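Local coordinates for protein glucose-6-phosphate isomerase (Chlamydia trachomatis D/UW-3/CX, PDB 6OTU) that catalyses the reversible isomerization of glucose-6-phosphate to fructose-6-phosphate, at residues A[107-112]-A[476-481]. Numbering follows the deposited sequence.
Sequences LHTATR and YEHKFA
H108 and E477 mark the closest approach of the two backbones, 9.4 Å between their CA atoms, where the turn of 107-112 faces the middle of helix 466-487 and long side chains bridge the gap. R112 and E477 form a salt bridge: the guanidinium turns both terminal nitrogens to a single carboxylate oxygen, NH2 lying 2.8 Å from E477 OE1 with an N-H...O angle of 161°, while NH1 makes a longer, more bent bond to the same OE1. OE1 lies in the guanidinium plane, and the two flat groups are only 23° apart. Glutamate suits this place because its chain, extended beyond CG, carries the carboxylate across to R112. The arginine chain bends at chi2 (-93°), which places CD; one guanidinium face lies over T109 CA and H108 C, both offset toward its rim. Arginine's five N-H groups serve several partners: NE forms a salt bridge with D301, NH1 also hydrogen-bonds T273 OG1, and a water weakly held by NH1 donates to E477 OE2. The two acids are thus drawn to one cation, which probably favours their ionised forms. The H108 ring stands almost perpendicular to the carboxylate, with CD2 3.3 Å from E477 OE1, and stacks on F270. A water lies between H108 NE2 and H478 ND1, 3.0 Å from each, and donates weakly to E477 O. Histidine's two nitrogens let H478 reach both this water and D301 OD1, which NE2 hydrogen-bonds. T109 CG2 meets the ring edge in plane, 3.5 Å from H478 CE1, a methyl that does not compete for the nitrogens. Helix 80-89 packs beside H108, T109 and H478, while D301 of helix 287-303 joins this buried polar network of the phosphoglucose isomerase fold, the side chain of H108 about 10 Å from a bound glucose-6-phosphate.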
# COMPACT_ATOMS: atom_id res chain seq x y z
N LEU A 107 21.26 -13.61 -11.71
CA LEU A 107 22.51 -12.86 -11.75
C LEU A 107 22.32 -11.35 -11.64
O LEU A 107 23.12 -10.58 -12.18
CB LEU A 107 23.29 -13.22 -13.03
CG LEU A 107 24.09 -14.51 -12.86
CD1 LEU A 107 24.57 -15.03 -14.22
CD2 LEU A 107 25.27 -14.24 -11.93
N HIS A 108 21.31 -10.90 -10.89
CA HIS A 108 21.19 -9.46 -10.65
C HIS A 108 22.39 -8.91 -9.86
O HIS A 108 22.78 -7.76 -10.08
CB HIS A 108 19.87 -9.14 -9.94
CG HIS A 108 19.61 -9.99 -8.74
ND1 HIS A 108 19.16 -11.29 -8.82
CD2 HIS A 108 19.73 -9.72 -7.41
CE1 HIS A 108 19.01 -11.79 -7.61
NE2 HIS A 108 19.36 -10.86 -6.74
N THR A 109 23.03 -9.72 -8.99
CA THR A 109 24.23 -9.23 -8.31
C THR A 109 25.36 -8.90 -9.29
O THR A 109 26.16 -7.99 -9.03
CB THR A 109 24.74 -10.23 -7.26
OG1 THR A 109 24.99 -11.51 -7.85
CG2 THR A 109 23.74 -10.39 -6.11
N ALA A 110 25.44 -9.62 -10.40
CA ALA A 110 26.52 -9.36 -11.35
C ALA A 110 26.34 -8.02 -12.08
O ALA A 110 27.32 -7.50 -12.63
CB ALA A 110 26.63 -10.52 -12.33
N THR A 111 25.13 -7.45 -12.08
CA THR A 111 24.94 -6.15 -12.74
C THR A 111 25.59 -5.00 -11.99
O THR A 111 25.74 -3.91 -12.57
CB THR A 111 23.45 -5.84 -12.94
OG1 THR A 111 22.82 -5.68 -11.67
CG2 THR A 111 22.77 -6.95 -13.70
N ARG A 112 25.98 -5.20 -10.72
CA ARG A 112 26.76 -4.20 -9.99
C ARG A 112 28.09 -4.73 -9.47
O ARG A 112 28.89 -3.93 -8.95
CB ARG A 112 25.94 -3.63 -8.81
CG ARG A 112 25.52 -4.65 -7.72
CD ARG A 112 24.11 -5.23 -7.99
NE ARG A 112 23.54 -5.88 -6.81
CZ ARG A 112 22.24 -6.12 -6.61
NH1 ARG A 112 21.33 -5.79 -7.53
NH2 ARG A 112 21.85 -6.73 -5.50
N TYR A 476 17.12 -6.09 0.91
CA TYR A 476 15.85 -6.80 0.83
C TYR A 476 15.89 -7.88 -0.24
O TYR A 476 15.30 -8.95 -0.07
CB TYR A 476 14.71 -5.81 0.59
CG TYR A 476 14.12 -5.29 1.88
CD1 TYR A 476 13.27 -6.09 2.64
CD2 TYR A 476 14.44 -4.02 2.37
CE1 TYR A 476 12.74 -5.64 3.83
CE2 TYR A 476 13.92 -3.56 3.58
CZ TYR A 476 13.06 -4.38 4.30
OH TYR A 476 12.50 -3.96 5.49
N GLU A 477 16.60 -7.63 -1.35
CA GLU A 477 16.78 -8.68 -2.35
C GLU A 477 17.38 -9.92 -1.71
O GLU A 477 16.90 -11.03 -1.92
CB GLU A 477 17.67 -8.18 -3.51
CG GLU A 477 17.00 -7.09 -4.34
CD GLU A 477 17.84 -6.64 -5.53
OE1 GLU A 477 19.04 -7.00 -5.60
OE2 GLU A 477 17.28 -5.93 -6.40
N HIS A 478 18.40 -9.75 -0.87
CA HIS A 478 19.03 -10.91 -0.25
C HIS A 478 18.22 -11.48 0.91
O HIS A 478 18.23 -12.71 1.10
CB HIS A 478 20.45 -10.54 0.19
CG HIS A 478 21.31 -10.21 -0.98
ND1 HIS A 478 21.21 -10.89 -2.17
CD2 HIS A 478 22.24 -9.25 -1.17
CE1 HIS A 478 22.06 -10.38 -3.04
NE2 HIS A 478 22.70 -9.39 -2.46
N LYS A 479 17.52 -10.64 1.67
CA LYS A 479 16.57 -11.14 2.66
C LYS A 479 15.62 -12.15 2.04
O LYS A 479 15.45 -13.26 2.55
CB LYS A 479 15.77 -10.00 3.29
CG LYS A 479 14.65 -10.54 4.17
CD LYS A 479 13.65 -9.49 4.59
CE LYS A 479 12.75 -10.05 5.68
NZ LYS A 479 11.56 -9.20 5.87
N PHE A 480 14.99 -11.78 0.92
CA PHE A 480 14.00 -12.66 0.32
C PHE A 480 14.66 -13.90 -0.28
O PHE A 480 14.11 -15.01 -0.19
CB PHE A 480 13.20 -11.89 -0.73
CG PHE A 480 12.45 -10.71 -0.16
CD1 PHE A 480 11.73 -10.83 1.01
CD2 PHE A 480 12.48 -9.47 -0.79
CE1 PHE A 480 11.04 -9.74 1.55
CE2 PHE A 480 11.78 -8.38 -0.26
CZ PHE A 480 11.07 -8.51 0.90
N ALA A 481 15.85 -13.74 -0.86
CA ALA A 481 16.61 -14.88 -1.37
C ALA A 481 16.95 -15.85 -0.25
O ALA A 481 16.84 -17.08 -0.41
CB ALA A 481 17.88 -14.40 -2.07
O HOH W 1 18.97 -11.69 -3.93
O HOH W 2 18.45 -4.68 -8.53